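Local coordinates for Alr2269 protein (Nostoc sp., PDB 3MC9), which probably helps transport and assemble outer-membrane beta-barrel proteins as a cyanobacterial Omp85, through its periplasmic POTRA domains, at residues 111-116 / 173-178; 86-91 / 102-107; 199-204 / 215-220. One frame throughout, in Å; residues are numbered along the deposited sequence.

Contact 1: residues 111-116 / 173-178; sequences TGFFSN and ILNLRD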
loop_
_atom_site.group_PDB
_atom_site.type_symbol
_atom_site.label_atom_id
_atom_site.label_comp_id
_atom_site.label_asym_id
_atom_site.label_seq_id
_atom_site.Cartn_x
_atom_site.Cartn_y
_atom_site.Cartn_z
ATOM N N THR A 111 -2.442 1.516 -5.967
ATOM C CA THR A 111 -1.202 1.265 -6.703
ATOM C C THR A 111 -0.220 0.408 -5.893
ATOM O O THR A 111 0.626 -0.253 -6.465
ATOM C CB THR A 111 -0.473 2.569 -7.074
ATOM O OG1 THR A 111 0.068 3.187 -5.885
ATOM C CG2 THR A 111 -1.418 3.521 -7.803
ATOM N N GLY A 112 -0.314 0.463 -4.566
ATOM C CA GLY A 112 0.524 -0.361 -3.712
ATOM C C GLY A 112 1.874 0.219 -3.326
ATOM O O GLY A 112 2.577 -0.379 -2.521
ATOM N N PHE A 113 2.254 1.371 -3.879
ATOM C CA PHE A 113 3.588 1.911 -3.603
ATOM C C PHE A 113 3.693 2.806 -2.360
ATOM O O PHE A 113 4.810 3.174 -1.980
ATOM C CB PHE A 113 4.132 2.677 -4.801
ATOM C CG PHE A 113 4.400 1.832 -6.005
ATOM C CD1 PHE A 113 5.469 0.958 -6.027
ATOM C CD2 PHE A 113 3.604 1.941 -7.137
ATOM C CE1 PHE A 113 5.730 0.181 -7.152
ATOM C CE2 PHE A 113 3.852 1.178 -8.257
ATOM C CZ PHE A 113 4.921 0.297 -8.272
ATOM N N PHE A 114 2.576 3.132 -1.710
ATOM C CA PHE A 114 2.586 4.132 -0.630
ATOM C C PHE A 114 2.073 3.644 0.700
ATOM O O PHE A 114 1.112 2.883 0.753
ATOM C CB PHE A 114 1.739 5.331 -1.047
ATOM C CG PHE A 114 2.078 5.832 -2.392
ATOM C CD1 PHE A 114 3.159 6.687 -2.574
ATOM C CD2 PHE A 114 1.355 5.415 -3.498
ATOM C CE1 PHE A 114 3.491 7.133 -3.846
ATOM C CE2 PHE A 114 1.668 5.861 -4.741
ATOM C CZ PHE A 114 2.738 6.716 -4.931
ATOM N N SER A 115 2.693 4.125 1.778
ATOM C CA SER A 115 2.282 3.779 3.138
ATOM C C SER A 115 1.253 4.783 3.679
ATOM O O SER A 115 0.440 4.453 4.540
ATOM C CB SER A 115 3.508 3.708 4.067
ATOM O OG SER A 115 4.370 4.841 3.896
ATOM N N ASN A 116 1.287 6.010 3.167
ATOM C CA ASN A 116 0.309 7.024 3.553
ATOM C C ASN A 116 -0.054 7.922 2.376
ATOM O O ASN A 116 0.783 8.222 1.527
ATOM C CB ASN A 116 0.824 7.872 4.730
ATOM C CG ASN A 116 -0.298 8.634 5.449
ATOM O OD1 ASN A 116 -0.088 9.751 5.925
ATOM N ND2 ASN A 116 -1.490 8.029 5.529
ATOM N N ILE A 173 11.566 -1.032 -3.836
ATOM C CA ILE A 173 10.493 -0.380 -3.098
ATOM C C ILE A 173 9.373 -1.403 -2.886
ATOM O O ILE A 173 9.054 -2.184 -3.777
ATOM C CB ILE A 173 9.991 0.929 -3.790
ATOM C CG1 ILE A 173 8.887 1.587 -2.950
ATOM C CG2 ILE A 173 9.524 0.682 -5.234
ATOM C CD1 ILE A 173 8.282 2.824 -3.588
ATOM N N LEU A 174 8.832 -1.415 -1.677
ATOM C CA LEU A 174 7.768 -2.325 -1.301
ATOM C C LEU A 174 6.527 -1.979 -2.092
ATOM O O LEU A 174 6.074 -0.841 -2.062
ATOM C CB LEU A 174 7.470 -2.235 0.206
ATOM C CG LEU A 174 6.228 -2.979 0.726
ATOM C CD1 LEU A 174 6.328 -4.492 0.488
ATOM C CD2 LEU A 174 5.967 -2.683 2.208
ATOM N N ASN A 175 5.992 -2.964 -2.808
ATOM C CA ASN A 175 4.674 -2.833 -3.409
ATOM C C ASN A 175 3.691 -3.830 -2.825
ATOM O O ASN A 175 3.892 -5.042 -2.917
ATOM C CB ASN A 175 4.732 -3.002 -4.914
ATOM C CG ASN A 175 3.399 -2.692 -5.578
ATOM O OD1 ASN A 175 2.479 -3.488 -5.516
ATOM N ND2 ASN A 175 3.305 -1.527 -6.225
ATOM N N LEU A 176 2.599 -3.303 -2.280
ATOM C CA LEU A 176 1.643 -4.096 -1.519
ATOM C C LEU A 176 0.815 -5.052 -2.374
ATOM O O LEU A 176 0.313 -6.053 -1.868
ATOM C CB LEU A 176 0.736 -3.179 -0.711
ATOM C CG LEU A 176 1.538 -2.343 0.293
ATOM C CD1 LEU A 176 0.731 -1.145 0.754
ATOM C CD2 LEU A 176 2.003 -3.196 1.491
ATOM N N ARG A 177 0.664 -4.747 -3.660
ATOM C CA ARG A 177 0.033 -5.697 -4.580
ATOM C C ARG A 177 0.928 -6.914 -4.789
ATOM O O ARG A 177 0.447 -8.040 -4.764
ATOM C CB ARG A 177 -0.239 -5.062 -5.919
ATOM C CG ARG A 177 -1.289 -3.979 -5.871
ATOM C CD ARG A 177 -1.453 -3.340 -7.224
ATOM N NE ARG A 177 -2.186 -4.195 -8.162
ATOM C CZ ARG A 177 -1.766 -4.555 -9.380
ATOM N NH1 ARG A 177 -0.584 -4.154 -9.859
ATOM N NH2 ARG A 177 -2.545 -5.323 -10.143
ATOM N N ASP A 178 2.220 -6.671 -5.014
ATOM C CA ASP A 178 3.178 -7.756 -5.192
ATOM C C ASP A 178 3.326 -8.519 -3.879
ATOM O O ASP A 178 3.494 -9.731 -3.883
ATOM C CB ASP A 178 4.548 -7.238 -5.634
ATOM C CG ASP A 178 4.514 -6.533 -6.989
ATOM O OD1 ASP A 178 3.531 -6.702 -7.747
ATOM O OD2 ASP A 178 5.480 -5.796 -7.283
#

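Contact 2: residues 86-91 / 102-107; sequences NVIRTQ and QEDINA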
loop_
_atom_site.group_PDB
_atom_site.type_symbol
_atom_site.label_atom_id
_atom_site.label_comp_id
_atom_site.label_asym_id
_atom_site.label_seq_id
_atom_site.Cartn_x
_atom_site.Cartn_y
_atom_site.Cartn_z
ATOM N N ASN A 86 -1.633 8.944 -12.838
ATOM C CA ASN A 86 -2.325 7.869 -13.557
ATOM C C ASN A 86 -3.661 7.395 -12.976
ATOM O O ASN A 86 -4.485 6.866 -13.708
ATOM C CB ASN A 86 -1.431 6.625 -13.650
ATOM C CG ASN A 86 -0.308 6.768 -14.658
ATOM O OD1 ASN A 86 -0.209 7.753 -15.401
ATOM N ND2 ASN A 86 0.554 5.770 -14.685
ATOM N N VAL A 87 -3.863 7.518 -11.670
ATOM C CA VAL A 87 -5.036 6.887 -11.044
ATOM C C VAL A 87 -6.047 7.847 -10.433
ATOM O O VAL A 87 -7.177 7.443 -10.134
ATOM C CB VAL A 87 -4.605 5.865 -9.977
ATOM C CG1 VAL A 87 -3.751 4.777 -10.619
ATOM C CG2 VAL A 87 -3.865 6.545 -8.837
ATOM N N ILE A 88 -5.649 9.106 -10.232
ATOM C CA ILE A 88 -6.566 10.114 -9.723
ATOM C C ILE A 88 -7.405 10.670 -10.866
ATOM O O ILE A 88 -6.953 10.739 -12.010
ATOM C CB ILE A 88 -5.826 11.241 -8.947
ATOM C CG1 ILE A 88 -4.920 12.072 -9.857
ATOM C CG2 ILE A 88 -5.013 10.643 -7.810
ATOM C CD1 ILE A 88 -4.359 13.329 -9.171
ATOM N N ARG A 89 -8.648 11.017 -10.570
ATOM C CA ARG A 89 -9.493 11.704 -11.534
ATOM C C ARG A 89 -9.485 13.202 -11.283
ATOM O O ARG A 89 -9.649 13.975 -12.208
ATOM C CB ARG A 89 -10.932 11.224 -11.448
ATOM C CG ARG A 89 -11.243 9.906 -12.124
ATOM C CD ARG A 89 -12.747 9.606 -11.964
ATOM N NE ARG A 89 -13.591 10.149 -13.038
ATOM C CZ ARG A 89 -14.917 10.290 -12.967
ATOM N NH1 ARG A 89 -15.578 9.967 -11.857
ATOM N NH2 ARG A 89 -15.595 10.768 -14.011
ATOM N N THR A 90 -9.349 13.621 -10.028
ATOM C CA THR A 90 -9.305 15.055 -9.727
ATOM C C THR A 90 -8.247 15.749 -10.597
ATOM O O THR A 90 -7.116 15.276 -10.736
ATOM C CB THR A 90 -9.086 15.309 -8.234
ATOM O OG1 THR A 90 -10.253 14.865 -7.516
ATOM C CG2 THR A 90 -8.847 16.784 -7.951
ATOM N N GLN A 91 -8.630 16.849 -11.236
ATOM C CA GLN A 91 -7.745 17.459 -12.230
ATOM C C GLN A 91 -8.022 18.944 -12.362
ATOM O O GLN A 91 -9.130 19.398 -12.066
ATOM C CB GLN A 91 -7.825 16.704 -13.587
ATOM C CG GLN A 91 -8.668 17.344 -14.656
ATOM C CD GLN A 91 -8.697 16.563 -15.983
ATOM O OE1 GLN A 91 -9.144 15.424 -16.037
ATOM N NE2 GLN A 91 -8.264 17.208 -17.056
ATOM N N GLN A 102 -11.802 11.243 -1.752
ATOM C CA GLN A 102 -11.563 10.000 -1.035
ATOM C C GLN A 102 -11.235 8.855 -2.006
ATOM O O GLN A 102 -10.284 8.123 -1.808
ATOM C CB GLN A 102 -12.737 9.599 -0.138
ATOM C CG GLN A 102 -12.413 8.354 0.726
ATOM C CD GLN A 102 -11.142 8.537 1.544
ATOM O OE1 GLN A 102 -10.950 9.578 2.172
ATOM N NE2 GLN A 102 -10.257 7.541 1.516
ATOM N N GLU A 103 -12.036 8.725 -3.052
ATOM C CA GLU A 103 -11.840 7.718 -4.083
ATOM C C GLU A 103 -10.455 7.825 -4.766
ATOM O O GLU A 103 -9.823 6.809 -5.077
ATOM C CB GLU A 103 -12.960 7.910 -5.077
ATOM C CG GLU A 103 -13.223 6.852 -6.056
ATOM C CD GLU A 103 -14.577 7.089 -6.707
ATOM O OE1 GLU A 103 -15.607 7.196 -5.976
ATOM O OE2 GLU A 103 -14.610 7.190 -7.944
ATOM N N ASP A 104 -9.983 9.047 -4.995
ATOM C CA ASP A 104 -8.644 9.250 -5.539
ATOM C C ASP A 104 -7.566 8.763 -4.538
ATOM O O ASP A 104 -6.571 8.147 -4.937
ATOM C CB ASP A 104 -8.397 10.725 -5.862
ATOM C CG ASP A 104 -9.114 11.195 -7.131
ATOM O OD1 ASP A 104 -9.660 10.358 -7.915
ATOM O OD2 ASP A 104 -9.118 12.430 -7.335
ATOM N N ILE A 105 -7.754 9.090 -3.256
ATOM C CA ILE A 105 -6.882 8.610 -2.187
ATOM C C ILE A 105 -6.813 7.064 -2.205
ATOM O O ILE A 105 -5.707 6.509 -2.245
ATOM C CB ILE A 105 -7.340 9.152 -0.807
ATOM C CG1 ILE A 105 -7.053 10.661 -0.725
ATOM C CG2 ILE A 105 -6.677 8.383 0.338
ATOM C CD1 ILE A 105 -7.625 11.379 0.493
ATOM N N ASN A 106 -7.976 6.401 -2.226
ATOM C CA ASN A 106 -8.061 4.925 -2.324
ATOM C C ASN A 106 -7.328 4.356 -3.539
ATOM O O ASN A 106 -6.657 3.334 -3.446
ATOM C CB ASN A 106 -9.521 4.445 -2.379
ATOM C CG ASN A 106 -10.292 4.770 -1.106
ATOM O OD1 ASN A 106 -9.693 5.176 -0.110
ATOM N ND2 ASN A 106 -11.625 4.629 -1.143
ATOM N N ALA A 107 -7.450 5.040 -4.667
ATOM C CA ALA A 107 -6.798 4.604 -5.898
ATOM C C ALA A 107 -5.285 4.783 -5.790
ATOM O O ALA A 107 -4.528 3.962 -6.273
ATOM C CB ALA A 107 -7.360 5.353 -7.088
HETATM O O HOH W 1 -9.475 7.747 -8.758
#

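Contact 3: residues 199-204 / 215-220; sequences NVVGAP and QVAEGV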
loop_
_atom_site.group_PDB
_atom_site.type_symbol
_atom_site.label_atom_id
_atom_site.label_comp_id
_atom_site.label_asym_id
_atom_site.label_seq_id
_atom_site.Cartn_x
_atom_site.Cartn_y
_atom_site.Cartn_z
ATOM N N ASN A 199 -4.761 -18.133 7.915
ATOM C CA ASN A 199 -5.119 -16.780 7.507
ATOM C C ASN A 199 -4.130 -15.767 8.072
ATOM O O ASN A 199 -3.754 -15.845 9.229
ATOM C CB ASN A 199 -6.524 -16.391 8.007
ATOM C CG ASN A 199 -7.633 -16.858 7.085
ATOM O OD1 ASN A 199 -7.597 -16.594 5.884
ATOM N ND2 ASN A 199 -8.641 -17.551 7.647
ATOM N N VAL A 200 -3.755 -14.789 7.264
ATOM C CA VAL A 200 -3.075 -13.597 7.766
ATOM C C VAL A 200 -3.993 -12.829 8.745
ATOM O O VAL A 200 -5.187 -12.651 8.480
ATOM C CB VAL A 200 -2.607 -12.707 6.601
ATOM C CG1 VAL A 200 -1.980 -11.407 7.128
ATOM C CG2 VAL A 200 -1.561 -13.488 5.736
ATOM N N VAL A 201 -3.449 -12.437 9.893
ATOM C CA VAL A 201 -4.208 -11.665 10.898
ATOM C C VAL A 201 -3.972 -10.175 10.698
ATOM O O VAL A 201 -2.840 -9.704 10.780
ATOM C CB VAL A 201 -3.816 -12.031 12.343
ATOM C CG1 VAL A 201 -4.577 -11.157 13.353
ATOM C CG2 VAL A 201 -4.075 -13.500 12.609
ATOM N N GLY A 202 -5.048 -9.439 10.433
ATOM C CA GLY A 202 -4.967 -7.999 10.159
ATOM C C GLY A 202 -4.202 -7.702 8.879
ATOM O O GLY A 202 -4.233 -8.479 7.941
ATOM N N ALA A 203 -3.478 -6.592 8.855
ATOM C CA ALA A 203 -2.741 -6.162 7.666
ATOM C C ALA A 203 -1.224 -6.336 7.879
ATOM O O ALA A 203 -0.755 -6.404 9.022
ATOM C CB ALA A 203 -3.069 -4.720 7.356
ATOM N N PRO A 204 -0.447 -6.414 6.779
ATOM C CA PRO A 204 1.019 -6.472 6.926
ATOM C C PRO A 204 1.570 -5.249 7.681
ATOM O O PRO A 204 1.200 -4.114 7.353
ATOM C CB PRO A 204 1.531 -6.476 5.482
ATOM C CG PRO A 204 0.366 -6.791 4.616
ATOM C CD PRO A 204 -0.874 -6.420 5.370
ATOM N N GLN A 215 1.591 -11.446 10.452
ATOM C CA GLN A 215 1.031 -12.204 11.547
ATOM C C GLN A 215 0.066 -13.193 10.913
ATOM O O GLN A 215 -0.802 -12.767 10.159
ATOM C CB GLN A 215 0.286 -11.216 12.433
ATOM C CG GLN A 215 0.063 -11.645 13.847
ATOM C CD GLN A 215 -0.182 -10.430 14.751
ATOM O OE1 GLN A 215 -1.262 -9.835 14.742
ATOM N NE2 GLN A 215 0.838 -10.047 15.518
ATOM N N VAL A 216 0.229 -14.489 11.209
ATOM C CA VAL A 216 -0.580 -15.559 10.626
ATOM C C VAL A 216 -1.198 -16.434 11.719
ATOM O O VAL A 216 -0.507 -16.859 12.639
ATOM C CB VAL A 216 0.262 -16.477 9.697
ATOM C CG1 VAL A 216 -0.616 -17.529 9.050
ATOM C CG2 VAL A 216 0.948 -15.671 8.632
ATOM N N ALA A 217 -2.504 -16.669 11.620
ATOM C CA ALA A 217 -3.190 -17.674 12.427
ATOM C C ALA A 217 -3.061 -18.951 11.631
ATOM O O ALA A 217 -3.790 -19.173 10.697
ATOM C CB ALA A 217 -4.666 -17.313 12.628
ATOM N N GLU A 218 -2.079 -19.762 11.970
ATOM C CA GLU A 218 -1.734 -20.924 11.161
ATOM C C GLU A 218 -2.699 -22.062 11.342
ATOM O O GLU A 218 -2.932 -22.828 10.423
ATOM C CB GLU A 218 -0.315 -21.407 11.542
ATOM C CG GLU A 218 0.729 -20.338 11.295
ATOM C CD GLU A 218 2.150 -20.843 11.404
ATOM O OE1 GLU A 218 2.417 -21.688 12.270
ATOM O OE2 GLU A 218 2.995 -20.346 10.632
ATOM N N GLY A 219 -3.259 -22.192 12.537
ATOM C CA GLY A 219 -4.049 -23.353 12.857
ATOM C C GLY A 219 -3.169 -24.459 13.393
ATOM O O GLY A 219 -1.928 -24.392 13.311
ATOM N N VAL A 220 -3.833 -25.459 13.958
ATOM C CA VAL A 220 -3.216 -26.657 14.506
ATOM C C VAL A 220 -3.885 -27.850 13.820
ATOM O O VAL A 220 -5.073 -27.774 13.470
ATOM C CB VAL A 220 -3.411 -26.698 16.032
ATOM C CG1 VAL A 220 -3.082 -28.074 16.614
ATOM C CG2 VAL A 220 -2.562 -25.589 16.693
HETATM O O HOH W 2 -0.251 -9.334 9.790
#

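Contact 1: residues 111-116 / 173-178
The carbonyl oxygen of Gly112 meets two neighbouring backbone groups at the start of helix 176-192. Leu176 N donates to Gly112 O at 2.9 Å with an N-H...O angle of 165°, and as a secondary contact Asn175 CA brings a C-H to the same oxygen at 3.3 Å. One residue earlier, Asn175 ND2 donates to Thr111 O at 3.0 Å, a more bent bond lying in the carbonyl plane. The same nitrogen sits over the centre of one face of the Phe113 ring, with Asn175 ND2 3.1 Å from Phe113 CE1; amide and ring planes stand 80° apart, a geometry consistent with an N-H...pi contact. Asn175 CG is anti to its backbone N (chi1 -173°), which carries the amide across to the ring while OD1 turns back to cap its own helix, accepting from Asp178 N at 3.2 Å and more weakly from Arg177 N. Ile173 CG2 adds an apolar touch to Phe113 CD1 at 4.1 Å. Gly112 has positive phi, and a side chain there would collide with Asn175 OD1. One side chain thus serves two tasks, as an N-cap asparagine that also binds the chain leaving helix 98-110, in an arrangement that joins two consecutive POTRA domains.

Contact 2: residues 86-91 / 102-107
Asp104 reaches from helix 98-110 into the loop that follows helix 78-87, and every atom of its side chain beyond CA meets that loop. CB lies against Ile88, 3.9 Å from Ile88 CG2, and CG continues along the same residue. The carboxylate then divides its work. Asp104 OD1 accepts from Arg89 N at 2.9 Å, a nearly straight bond (178°) that arrives from above the carboxylate plane, and from a water at 2.7 Å from OD1 that also donates to Val87 O. Asp104 OD2 takes two donors from Thr90, which come from opposite faces of its plane: Thr90 OG1 at 2.7 Å, nearly in line with the C-O bond, and Thr90 N at 3.0 Å on the syn side. Thr90 OG1, also hydrogen-bonded to Thr96 OG1, sits anti to its own carbonyl carbon (chi1 -67°), beside the backbone N, which lets both Thr90 donors converge on OD2. Four donors to a buried carboxylate would probably favour its charged form. Beyond it, Val87 CB packs on Ala107 CB at 4.0 Å, while Ile88 and Thr90 also touch strand 62-71. A side chain of the second helix thereby holds the chain leaving the first, within the two-helix layer that covers the sheet of a POTRA domain.

Contact 3: residues 199-204 / 215-220
Asn199 and Ala217 form an antiparallel hydrogen-bonded pair, with Asn199 N to Ala217 O at 3.1 Å and Ala217 N to Asn199 O at 2.8 Å, and Val200 faces Val216 in the next, non-hydrogen-bonded pair. Val201 N donates to Gln215 O at 2.7 Å, while a water stands in for the second bond between these two residues: Gln215 N donates to it, and it lies 2.8 Å from Val201 O, with Ala203 O also near. Gly202 follows with positive phi. On one face Val200 and Val216 meet loosely, CG2 to CG2 at 4.4 Å, and both valines also touch helix 176-192, Val200 on Ile183 and Val216 on Tyr190. The other face carries a diagonal contact: Val201 CG2 lies 3.9 Å from Ala217 CB. Val201 CG1, anti to the backbone N (chi1 177°), is directed instead to the amide end of Gln215, with CG1 3.8 Å from Gln215 OE1; the two side chains run at a slant to each other. This is an antiparallel beta hairpin whose strand 199-206 is interrupted and lies at the edge of the three-stranded sheet, backed by a helix as in POTRA domains.

In the fold
The three contacts follow one another along the chain and illustrate how tandem POTRA domains are built and joined. Contact 2 ties helix 98-110 to the chain leaving helix 78-87 in the first domain, contact 3 pairs strands in the second, and contact 1 lies between them, close to the centre of the chain. Contacts 1 and 2 have centres about 16 Å apart but touch directly, Thr111 CG2 lying 3.9 Å from Val87 CG1. Helix 98-110 runs from contact 2 toward contact 1, and helix 176-192 leads from contact 1 toward the hairpin of contact 3, centred about 20 Å away. Contacts 2 and 3, centres about 31 Å apart, flank the chain's centre on opposite sides.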